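Local coordinates for leucine-rich repeat protein (PDB 4ECN) that is of unknown function but probably binds other proteins at the bacterial cell surface through its leucine-rich repeats, at residues 406-409 and 413-416; 331-336 and 362-367; 535-540 and 576-581; 524-529 and 582-587. All blocks are in the same frame, centred on the assembly; numbering follows the deposited sequence.

Overall arrangement
From the N terminus, interaction 2 comes first. It joins the loop after strand 325-329 to the turn after helix 359-362 and so closes a loop around strand 351-353. Interaction 1 follows within a long insertion between strands 351-353 and 452-456. It closes a very short loop at the end of helix 402-409. Interaction 4 then ties the loop after strand 519-521 to the loop after strand 577-579. Interaction 3, helix 530-542 against strand 577-579, is nested inside it. Their centres lie about 11 Å apart, and Asp536 touches Ile528. Interactions 2, 1 and the 4/3 pair are in series, and none cross.

Interaction 1: residues 406-409 and 413-416; sequences DAIN and EMKP
Ile408 carries the tight half of this contact, reaching from the last turn of helix 402-409 to Met414 and Lys415. Met414 is a selenomethionine. CG1 of Ile408 lies 4.2 Å from SE of Met414, and the two side chains cross at about a right angle. The other branch, CG2, meets the backbone instead. CG1 sits beside the backbone N (chi1 -71°), which leaves CG2 anti to it, and CG2 of Ile408 comes 3.8 Å from Lys415 O. CG2 also lies 4.2 Å from Met414 CB, so one isoleucine touches both the root and the selenium of Met414. Lys415 O has a polar partner of its own, Arg397 NH1. The segments belong to a long insertion between two neighbouring strands of the leucine-rich repeat sheet, 351-353 and 452-456. The insertion meets the later repeats here: Ala407 and Ile408 touch Asn757 on strand 757-759, and Met414 touches Thr731. Leu400, Ile417 and Arg397 also pack against Ile408. The other half is looser and faces solvent. Asn409 and Pro416 are both exposed, and OD1 of Asn409 lies 3.7 Å from CA of Pro416. That is a van der Waals contact. The hydrogen bond of the amide goes one residue further, from Ile417 N to Asn409 OD1, and it fixes the returning chain beside the helix end. The side chain of Lys415 starts off away from the helix.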
loop_
_atom_site.group_PDB
_atom_site.type_symbol
_atom_site.label_atom_id
_atom_site.label_comp_id
_atom_site.label_asym_id
_atom_site.label_seq_id
_atom_site.Cartn_x
_atom_site.Cartn_y
_atom_site.Cartn_z
ATOM N N ASP A 406 -10.726 -9.016 29.272
ATOM C CA ASP A 406 -11.339 -7.963 30.073
ATOM C C ASP A 406 -10.538 -7.768 31.351
ATOM O O ASP A 406 -10.117 -6.645 31.629
ATOM C CB ASP A 406 -12.806 -8.308 30.371
ATOM C CG ASP A 406 -13.685 -8.330 29.129
ATOM O OD1 ASP A 406 -13.257 -7.766 28.075
ATOM O OD2 ASP A 406 -14.805 -8.905 29.199
ATOM N N ALA A 407 -10.230 -8.882 32.051
ATOM C CA ALA A 407 -9.421 -8.921 33.267
ATOM C C ALA A 407 -8.035 -8.218 33.076
ATOM O O ALA A 407 -7.628 -7.434 33.934
ATOM C CB ALA A 407 -9.220 -10.363 33.694
ATOM N N ILE A 408 -7.355 -8.463 31.940
ATOM C CA ILE A 408 -6.043 -7.873 31.623
ATOM C C ILE A 408 -6.177 -6.380 31.271
ATOM O O ILE A 408 -5.345 -5.567 31.709
ATOM C CB ILE A 408 -5.356 -8.657 30.470
ATOM C CG1 ILE A 408 -4.920 -10.044 31.006
ATOM C CG2 ILE A 408 -4.154 -7.885 29.905
ATOM C CD1 ILE A 408 -4.544 -11.081 29.998
ATOM N N ASN A 409 -7.196 -6.034 30.473
ATOM C CA ASN A 409 -7.438 -4.669 30.026
ATOM C C ASN A 409 -7.750 -3.741 31.177
ATOM O O ASN A 409 -7.272 -2.601 31.143
ATOM C CB ASN A 409 -8.555 -4.610 29.014
ATOM C CG ASN A 409 -8.148 -5.124 27.653
ATOM O OD1 ASN A 409 -6.978 -5.053 27.239
ATOM N ND2 ASN A 409 -9.127 -5.620 26.915
ATOM N N GLU A 413 -1.406 -3.054 35.962
ATOM C CA GLU A 413 -0.107 -3.728 36.131
ATOM C C GLU A 413 0.317 -4.498 34.852
ATOM O O GLU A 413 1.430 -5.027 34.812
ATOM C CB GLU A 413 -0.130 -4.714 37.319
ATOM C CG GLU A 413 -0.371 -4.123 38.700
ATOM C CD GLU A 413 -0.353 -5.169 39.805
ATOM O OE1 GLU A 413 -1.248 -6.049 39.824
ATOM O OE2 GLU A 413 0.564 -5.104 40.655
HETATM N N MSE A 414 -0.581 -4.602 33.839
HETATM C CA MSE A 414 -0.340 -5.306 32.572
HETATM C C MSE A 414 -0.698 -4.396 31.392
HETATM O O MSE A 414 -1.623 -3.589 31.508
HETATM C CB MSE A 414 -1.140 -6.619 32.516
HETATM C CG MSE A 414 -0.700 -7.670 33.552
HETATM SE SE MSE A 414 -2.049 -9.107 33.885
HETATM C CE MSE A 414 -1.208 -10.083 35.416
ATOM N N LYS A 415 0.044 -4.508 30.266
ATOM C CA LYS A 415 -0.196 -3.673 29.084
ATOM C C LYS A 415 -1.537 -4.056 28.414
ATOM O O LYS A 415 -1.886 -5.241 28.411
ATOM C CB LYS A 415 0.963 -3.749 28.068
ATOM C CG LYS A 415 1.185 -5.096 27.387
ATOM C CD LYS A 415 1.984 -4.932 26.089
ATOM C CE LYS A 415 1.974 -6.188 25.241
ATOM N NZ LYS A 415 2.536 -5.955 23.886
ATOM N N PRO A 416 -2.315 -3.081 27.876
ATOM C CA PRO A 416 -3.619 -3.430 27.271
ATOM C C PRO A 416 -3.479 -4.303 26.028
ATOM O O PRO A 416 -2.444 -4.271 25.345
ATOM C CB PRO A 416 -4.223 -2.069 26.906
ATOM C CG PRO A 416 -3.074 -1.155 26.801
ATOM C CD PRO A 416 -2.074 -1.627 27.819
#

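Interaction 2: residues 331-336 and 362-367; sequences AGFGAK and SGRLFG
In the loop that leaves strand 325-329 of the leucine-rich repeat sheet, Ala331 and Phe333 face Arg364 of the turn after helix 359-362. CZ of Phe333 lies 3.4 Å from NH2 of Arg364. The ring carbon comes to the edge of the guanidinium, near its plane, and the two planes are 44° apart. Arg364 leaves the backbone extended, then bends at chi3 (-60°), which swings the guanidinium round to the phenyl ring. A water ties Arg364 to the backbone of Ala331. It donates to Ala331 O at 2.7 Å and accepts from Arg364 NE at 3.0 Å. Closer to the backbone, CB of Ala331 packs 4.2 Å from Gly363 O. Gly363 has positive phi and sits in a type II' beta turn from Ser362 to Leu365. Leu365 N donates to Ser362 O, and Ser362 OG donates to Leu365 O from above the carbonyl plane. Tyr288 makes a cation-pi contact with Arg364, and Trp302 meets Phe333 edge-to-face. The Arg364 side chain is about 8 Å from the sodium ion held at Gln314 and Val317. Phe333 occupies what is probably the asparagine position of the LxxLxLxxN signature, so the contact lies at the strand-to-loop corner of a leucine-rich repeat.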
loop_
_atom_site.group_PDB
_atom_site.type_symbol
_atom_site.label_atom_id
_atom_site.label_comp_id
_atom_site.label_asym_id
_atom_site.label_seq_id
_atom_site.Cartn_x
_atom_site.Cartn_y
_atom_site.Cartn_z
ATOM N N ALA A 331 2.043 4.801 -7.274
ATOM C CA ALA A 331 1.080 4.118 -6.422
ATOM C C ALA A 331 -0.177 4.978 -6.204
ATOM O O ALA A 331 -0.061 6.178 -5.929
ATOM C CB ALA A 331 1.725 3.779 -5.085
ATOM N N GLY A 332 -1.350 4.337 -6.333
ATOM C CA GLY A 332 -2.661 4.939 -6.120
ATOM C C GLY A 332 -3.346 5.525 -7.336
ATOM O O GLY A 332 -4.571 5.651 -7.340
ATOM N N PHE A 333 -2.589 5.857 -8.387
ATOM C CA PHE A 333 -3.131 6.517 -9.578
ATOM C C PHE A 333 -3.841 5.599 -10.549
ATOM O O PHE A 333 -4.723 6.067 -11.279
ATOM C CB PHE A 333 -2.017 7.210 -10.341
ATOM C CG PHE A 333 -1.495 8.416 -9.616
ATOM C CD1 PHE A 333 -2.264 9.569 -9.516
ATOM C CD2 PHE A 333 -0.217 8.425 -9.092
ATOM C CE1 PHE A 333 -1.776 10.693 -8.873
ATOM C CE2 PHE A 333 0.274 9.553 -8.452
ATOM C CZ PHE A 333 -0.509 10.681 -8.347
ATOM N N GLY A 334 -3.430 4.335 -10.596
ATOM C CA GLY A 334 -4.001 3.360 -11.520
ATOM C C GLY A 334 -3.471 3.555 -12.917
ATOM O O GLY A 334 -4.243 3.798 -13.849
ATOM N N ALA A 335 -2.143 3.489 -13.060
ATOM C CA ALA A 335 -1.478 3.657 -14.350
ATOM C C ALA A 335 -1.739 2.451 -15.273
ATOM O O ALA A 335 -1.892 1.329 -14.799
ATOM C CB ALA A 335 0.007 3.847 -14.141
ATOM N N LYS A 336 -1.822 2.699 -16.583
ATOM C CA LYS A 336 -2.043 1.670 -17.601
ATOM C C LYS A 336 -1.039 1.880 -18.706
ATOM O O LYS A 336 -0.974 2.985 -19.238
ATOM C CB LYS A 336 -3.499 1.717 -18.148
ATOM C CG LYS A 336 -4.605 1.376 -17.148
ATOM C CD LYS A 336 -5.998 1.889 -17.552
ATOM C CE LYS A 336 -6.291 3.275 -16.997
ATOM N NZ LYS A 336 -7.657 3.747 -17.354
ATOM N N SER A 362 -3.968 2.507 1.796
ATOM C CA SER A 362 -3.523 3.878 2.053
ATOM C C SER A 362 -2.798 4.556 0.861
ATOM O O SER A 362 -2.052 5.515 1.085
ATOM C CB SER A 362 -2.590 3.888 3.260
ATOM O OG SER A 362 -1.579 2.896 3.177
ATOM N N GLY A 363 -3.087 4.117 -0.372
ATOM C CA GLY A 363 -2.478 4.658 -1.588
ATOM C C GLY A 363 -0.957 4.689 -1.581
ATOM O O GLY A 363 -0.289 3.652 -1.455
ATOM N N ARG A 364 -0.420 5.909 -1.644
ATOM C CA ARG A 364 1.002 6.285 -1.685
ATOM C C ARG A 364 1.722 6.027 -0.359
ATOM O O ARG A 364 2.947 5.892 -0.350
ATOM C CB ARG A 364 1.031 7.786 -1.991
ATOM C CG ARG A 364 2.346 8.469 -2.211
ATOM C CD ARG A 364 2.093 9.924 -2.552
ATOM N NE ARG A 364 1.291 10.093 -3.771
ATOM C CZ ARG A 364 0.229 10.884 -3.858
ATOM N NH1 ARG A 364 -0.164 11.591 -2.812
ATOM N NH2 ARG A 364 -0.446 10.974 -4.992
ATOM N N LEU A 365 0.973 6.023 0.760
ATOM C CA LEU A 365 1.516 5.854 2.106
ATOM C C LEU A 365 1.563 4.406 2.590
ATOM O O LEU A 365 0.897 3.518 2.043
ATOM C CB LEU A 365 0.672 6.632 3.111
ATOM C CG LEU A 365 0.543 8.114 2.917
ATOM C CD1 LEU A 365 -0.498 8.689 3.875
ATOM C CD2 LEU A 365 1.897 8.801 3.048
ATOM N N PHE A 366 2.366 4.211 3.648
ATOM C CA PHE A 366 2.562 3.014 4.450
ATOM C C PHE A 366 2.131 3.390 5.832
ATOM O O PHE A 366 2.929 3.925 6.619
ATOM C CB PHE A 366 4.008 2.521 4.385
ATOM C CG PHE A 366 4.469 2.104 3.014
ATOM C CD1 PHE A 366 5.034 3.026 2.146
ATOM C CD2 PHE A 366 4.372 0.782 2.605
ATOM C CE1 PHE A 366 5.470 2.636 0.884
ATOM C CE2 PHE A 366 4.815 0.391 1.345
ATOM C CZ PHE A 366 5.353 1.322 0.489
ATOM N N GLY A 367 0.827 3.266 6.058
ATOM C CA GLY A 367 0.214 3.733 7.288
ATOM C C GLY A 367 0.105 5.240 7.202
ATOM O O GLY A 367 -0.701 5.758 6.421
HETATM O O HOH W 1 1.724 8.139 -5.948
#

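Interaction 3: residues 535-540 and 576-581; sequences ADWTRL and GLLDCV
Trp537 puts the far side of its indole against Leu578 and Cys580, and these three buried residues make the whole contact. CZ2 of Trp537 lies 4.1 Å from CD1 of Leu578, and the two side chains cross at about a right angle. On the same six-membered ring, CZ3 of Trp537 comes 4.4 Å from SG of Cys580. The sulfur stands 5.2 Å from the centroid of that Trp537 ring, 51° off the ring normal, in an oblique sulfur-aromatic contact. With CG of Trp537 anti to the backbone N (chi1 -172°), the indole reaches out from helix 530-542. CA of Trp537 and CA of Cys580, the nearest pair, are 11.9 Å apart. The fold is a leucine-rich repeat solenoid. Leu578 on strand 577-579 and Cys580 just after it fit two hydrophobic positions of the LxxLxLxxN signature that ends at Asn583, and both point toward the helix. The helix lies on the other side of this core. Phe563 meets the indole edge-to-face, and Phe553 of the adjacent strand touches both Trp537 and Leu578. Just beyond the strand the chain is steadied by an Asx turn: Asp579 OD1 accepts from Val581 N at 3.2 Å, the donor standing above the carboxylate plane.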
loop_
_atom_site.group_PDB
_atom_site.type_symbol
_atom_site.label_atom_id
_atom_site.label_comp_id
_atom_site.label_asym_id
_atom_site.label_seq_id
_atom_site.Cartn_x
_atom_site.Cartn_y
_atom_site.Cartn_z
ATOM N N ALA A 535 12.591 -23.912 -7.059
ATOM C CA ALA A 535 13.724 -23.618 -7.928
ATOM C C ALA A 535 14.233 -22.182 -7.728
ATOM O O ALA A 535 15.428 -21.970 -7.524
ATOM C CB ALA A 535 13.315 -23.812 -9.375
ATOM N N ASP A 536 13.313 -21.203 -7.768
ATOM C CA ASP A 536 13.626 -19.788 -7.639
ATOM C C ASP A 536 14.270 -19.488 -6.282
ATOM O O ASP A 536 15.290 -18.791 -6.253
ATOM C CB ASP A 536 12.368 -18.939 -7.847
ATOM C CG ASP A 536 11.959 -18.721 -9.304
ATOM O OD1 ASP A 536 12.833 -18.884 -10.213
ATOM O OD2 ASP A 536 10.801 -18.287 -9.534
ATOM N N TRP A 537 13.726 -20.050 -5.183
ATOM C CA TRP A 537 14.292 -19.837 -3.856
ATOM C C TRP A 537 15.669 -20.508 -3.788
ATOM O O TRP A 537 16.611 -19.868 -3.320
ATOM C CB TRP A 537 13.349 -20.330 -2.745
ATOM C CG TRP A 537 13.764 -19.983 -1.326
ATOM C CD1 TRP A 537 14.832 -19.222 -0.934
ATOM C CD2 TRP A 537 13.112 -20.408 -0.117
ATOM N NE1 TRP A 537 14.897 -19.166 0.436
ATOM C CE2 TRP A 537 13.848 -19.875 0.965
ATOM C CE3 TRP A 537 11.970 -21.191 0.159
ATOM C CZ2 TRP A 537 13.491 -20.112 2.299
ATOM C CZ3 TRP A 537 11.619 -21.418 1.484
ATOM C CH2 TRP A 537 12.371 -20.881 2.532
ATOM N N THR A 538 15.813 -21.743 -4.323
ATOM C CA THR A 538 17.109 -22.430 -4.381
ATOM C C THR A 538 18.136 -21.547 -5.100
ATOM O O THR A 538 19.227 -21.364 -4.561
ATOM C CB THR A 538 17.036 -23.814 -5.062
ATOM O OG1 THR A 538 15.915 -24.558 -4.605
ATOM C CG2 THR A 538 18.277 -24.632 -4.828
ATOM N N ARG A 539 17.770 -20.964 -6.289
ATOM C CA ARG A 539 18.677 -20.117 -7.088
ATOM C C ARG A 539 19.144 -18.934 -6.255
ATOM O O ARG A 539 20.350 -18.700 -6.145
ATOM C CB ARG A 539 18.042 -19.633 -8.405
ATOM C CG ARG A 539 19.087 -19.002 -9.315
ATOM C CD ARG A 539 18.544 -18.419 -10.601
ATOM N NE ARG A 539 19.507 -17.477 -11.194
ATOM C CZ ARG A 539 19.253 -16.695 -12.245
ATOM N NH1 ARG A 539 18.067 -16.735 -12.843
ATOM N NH2 ARG A 539 20.180 -15.860 -12.696
ATOM N N LEU A 540 18.192 -18.255 -5.624
ATOM C CA LEU A 540 18.386 -17.103 -4.759
ATOM C C LEU A 540 19.383 -17.407 -3.612
ATOM O O LEU A 540 20.290 -16.616 -3.374
ATOM C CB LEU A 540 17.014 -16.716 -4.192
ATOM C CG LEU A 540 16.817 -15.281 -3.784
ATOM C CD1 LEU A 540 16.722 -14.369 -5.005
ATOM C CD2 LEU A 540 15.549 -15.145 -2.962
ATOM N N GLY A 576 17.208 -12.840 8.666
ATOM C CA GLY A 576 16.637 -12.388 9.931
ATOM C C GLY A 576 15.126 -12.401 9.985
ATOM O O GLY A 576 14.559 -12.399 11.079
ATOM N N LEU A 577 14.446 -12.414 8.818
ATOM C CA LEU A 577 12.973 -12.483 8.746
ATOM C C LEU A 577 12.565 -13.456 7.679
ATOM O O LEU A 577 13.051 -13.365 6.556
ATOM C CB LEU A 577 12.321 -11.105 8.484
ATOM C CG LEU A 577 10.790 -11.043 8.427
ATOM C CD1 LEU A 577 10.298 -9.704 8.871
ATOM C CD2 LEU A 577 10.246 -11.385 7.036
ATOM N N LEU A 578 11.626 -14.343 8.006
ATOM C CA LEU A 578 11.101 -15.301 7.053
ATOM C C LEU A 578 9.607 -15.463 7.252
ATOM O O LEU A 578 9.177 -15.817 8.344
ATOM C CB LEU A 578 11.818 -16.645 7.166
ATOM C CG LEU A 578 11.328 -17.725 6.240
ATOM C CD1 LEU A 578 11.729 -17.435 4.801
ATOM C CD2 LEU A 578 11.863 -19.059 6.668
ATOM N N ASP A 579 8.828 -15.182 6.188
ATOM C CA ASP A 579 7.380 -15.288 6.089
ATOM C C ASP A 579 7.029 -16.322 5.027
ATOM O O ASP A 579 7.299 -16.092 3.854
ATOM C CB ASP A 579 6.760 -13.912 5.751
ATOM C CG ASP A 579 5.412 -13.958 5.036
ATOM O OD1 ASP A 579 4.537 -14.704 5.480
ATOM O OD2 ASP A 579 5.232 -13.214 4.046
ATOM N N CYS A 580 6.422 -17.444 5.433
ATOM C CA CYS A 580 5.951 -18.517 4.563
ATOM C C CYS A 580 4.518 -18.833 4.858
ATOM O O CYS A 580 4.082 -19.972 4.669
ATOM C CB CYS A 580 6.813 -19.756 4.718
ATOM S SG CYS A 580 8.326 -19.693 3.759
ATOM N N VAL A 581 3.768 -17.847 5.309
ATOM C CA VAL A 581 2.374 -18.078 5.627
ATOM C C VAL A 581 1.613 -18.366 4.337
ATOM O O VAL A 581 2.015 -17.926 3.260
ATOM C CB VAL A 581 1.747 -16.917 6.421
ATOM C CG1 VAL A 581 2.625 -16.555 7.602
ATOM C CG2 VAL A 581 1.497 -15.698 5.543
#

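Interaction 4: residues 524-529 and 582-587; sequences CNRGIS and HNKVRH
Arg526 and Lys584 meet through two differently shaped chains. CG of Arg526 sits beside its own backbone N (chi1 -82°), and from there the chain runs extended to NE. Lys584 bends at chi2 (85°), which sends its ammonium group across toward the guanidinium. The two side chains cross at about a right angle. NZ of Lys584 lies 3.5 Å from NH2 of Arg526, at an oblique position on the guanidinium. Both atoms are donors, so this is a close approach of like charges and not a bond. The same NH2 of Arg526 lies 3.5 Å from His582 O, which comes to the guanidinium edge near its plane. It is a close approach and not a hydrogen bond. The segments are the loops after strands 519-521 and 577-579, two strands apart in the leucine-rich repeat sheet. Each carries the asparagine of an LxxLxLxxN signature, Asn525 and Asn583. Asn525 OD1 accepts from Cys501 N and Asn583 OD1 from Leu560 N, each tying its turn to the preceding repeat. Arg526 NH1 makes a salt bridge to Asp427 of the long insertion. A leucine in place of Arg526 would probably leave Asp427 without its charged mate and His582 O without the nearby N-H groups of the guanidinium. The salt bridge to Asp427 and the nearby carbonyl of His582 probably help offset the cost of bringing two positive groups together at the surface.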
loop_
_atom_site.group_PDB
_atom_site.type_symbol
_atom_site.label_atom_id
_atom_site.label_comp_id
_atom_site.label_asym_id
_atom_site.label_seq_id
_atom_site.Cartn_x
_atom_site.Cartn_y
_atom_site.Cartn_z
ATOM N N CYS A 524 2.096 -13.383 -2.764
ATOM C CA CYS A 524 0.882 -13.453 -3.606
ATOM C C CYS A 524 1.235 -13.614 -5.097
ATOM O O CYS A 524 0.542 -13.085 -5.981
ATOM C CB CYS A 524 -0.014 -12.236 -3.389
ATOM S SG CYS A 524 -0.543 -11.997 -1.675
ATOM N N ASN A 525 2.268 -14.395 -5.374
ATOM C CA ASN A 525 2.680 -14.669 -6.736
ATOM C C ASN A 525 2.325 -16.118 -7.036
ATOM O O ASN A 525 3.164 -16.947 -7.418
ATOM C CB ASN A 525 4.146 -14.336 -6.921
ATOM C CG ASN A 525 4.345 -12.841 -6.917
ATOM O OD1 ASN A 525 3.533 -12.088 -7.454
ATOM N ND2 ASN A 525 5.422 -12.367 -6.309
ATOM N N ARG A 526 1.023 -16.405 -6.890
ATOM C CA ARG A 526 0.448 -17.729 -7.097
ATOM C C ARG A 526 0.482 -18.125 -8.597
ATOM O O ARG A 526 0.009 -19.215 -8.960
ATOM C CB ARG A 526 -0.963 -17.766 -6.516
ATOM C CG ARG A 526 -0.878 -18.001 -5.032
ATOM C CD ARG A 526 -2.136 -17.726 -4.271
ATOM N NE ARG A 526 -2.040 -18.358 -2.953
ATOM C CZ ARG A 526 -3.019 -18.381 -2.062
ATOM N NH1 ARG A 526 -4.174 -17.776 -2.318
ATOM N NH2 ARG A 526 -2.854 -19.008 -0.902
ATOM N N GLY A 527 1.122 -17.275 -9.414
ATOM C CA GLY A 527 1.378 -17.532 -10.825
ATOM C C GLY A 527 2.559 -18.481 -10.954
ATOM O O GLY A 527 2.667 -19.220 -11.936
ATOM N N ILE A 528 3.453 -18.465 -9.937
ATOM C CA ILE A 528 4.630 -19.331 -9.804
ATOM C C ILE A 528 4.144 -20.671 -9.208
ATOM O O ILE A 528 3.379 -20.678 -8.245
ATOM C CB ILE A 528 5.728 -18.631 -8.938
ATOM C CG1 ILE A 528 6.020 -17.189 -9.406
ATOM C CG2 ILE A 528 7.003 -19.448 -8.896
ATOM C CD1 ILE A 528 6.878 -16.351 -8.466
ATOM N N SER A 529 4.549 -21.794 -9.799
ATOM C CA SER A 529 4.125 -23.117 -9.333
ATOM C C SER A 529 4.938 -23.523 -8.132
ATOM O O SER A 529 5.949 -22.868 -7.861
ATOM C CB SER A 529 4.290 -24.141 -10.448
ATOM O OG SER A 529 5.669 -24.384 -10.659
ATOM N N HIS A 582 0.540 -19.148 4.462
ATOM C CA HIS A 582 -0.400 -19.497 3.407
ATOM C C HIS A 582 0.305 -20.009 2.144
ATOM O O HIS A 582 0.044 -19.564 1.013
ATOM C CB HIS A 582 -1.316 -18.321 3.075
ATOM C CG HIS A 582 -2.205 -17.979 4.223
ATOM N ND1 HIS A 582 -1.835 -17.040 5.164
ATOM C CD2 HIS A 582 -3.396 -18.510 4.580
ATOM C CE1 HIS A 582 -2.822 -16.999 6.044
ATOM N NE2 HIS A 582 -3.778 -17.875 5.742
ATOM N N ASN A 583 1.164 -20.996 2.352
ATOM C CA ASN A 583 1.754 -21.751 1.272
ATOM C C ASN A 583 1.106 -23.101 1.388
ATOM O O ASN A 583 -0.015 -23.177 1.910
ATOM C CB ASN A 583 3.276 -21.750 1.320
ATOM C CG ASN A 583 3.910 -20.491 0.758
ATOM O OD1 ASN A 583 4.507 -20.507 -0.312
ATOM N ND2 ASN A 583 3.803 -19.370 1.457
ATOM N N LYS A 584 1.764 -24.162 0.937
ATOM C CA LYS A 584 1.243 -25.530 1.052
ATOM C C LYS A 584 2.401 -26.409 1.549
ATOM O O LYS A 584 2.501 -27.596 1.193
ATOM C CB LYS A 584 0.632 -26.022 -0.303
ATOM C CG LYS A 584 -0.740 -25.412 -0.702
ATOM C CD LYS A 584 -0.654 -24.064 -1.434
ATOM C CE LYS A 584 -1.998 -23.423 -1.726
ATOM N NZ LYS A 584 -1.853 -22.051 -2.303
ATOM N N VAL A 585 3.279 -25.793 2.396
ATOM C CA VAL A 585 4.530 -26.385 2.870
ATOM C C VAL A 585 4.235 -27.659 3.671
ATOM O O VAL A 585 3.593 -27.605 4.718
ATOM C CB VAL A 585 5.422 -25.401 3.672
ATOM C CG1 VAL A 585 6.688 -26.085 4.172
ATOM C CG2 VAL A 585 5.800 -24.198 2.819
ATOM N N ARG A 586 4.721 -28.802 3.145
ATOM C CA ARG A 586 4.588 -30.119 3.778
ATOM C C ARG A 586 5.963 -30.628 4.255
ATOM O O ARG A 586 6.011 -31.602 5.010
ATOM C CB ARG A 586 3.930 -31.158 2.820
ATOM C CG ARG A 586 4.712 -31.462 1.532
ATOM C CD ARG A 586 4.151 -32.614 0.704
ATOM N NE ARG A 586 4.087 -32.260 -0.720
ATOM C CZ ARG A 586 5.084 -32.421 -1.582
ATOM N NH1 ARG A 586 6.223 -32.982 -1.196
ATOM N NH2 ARG A 586 4.944 -32.033 -2.842
ATOM N N HIS A 587 7.076 -29.988 3.795
ATOM C CA HIS A 587 8.431 -30.417 4.139
ATOM C C HIS A 587 9.414 -29.234 4.350
ATOM O O HIS A 587 9.715 -28.495 3.407
ATOM C CB HIS A 587 8.978 -31.340 3.033
ATOM C CG HIS A 587 10.383 -31.803 3.281
ATOM N ND1 HIS A 587 10.667 -32.787 4.226
ATOM C CD2 HIS A 587 11.545 -31.378 2.729
ATOM C CE1 HIS A 587 11.984 -32.924 4.211
ATOM N NE2 HIS A 587 12.555 -32.098 3.330
#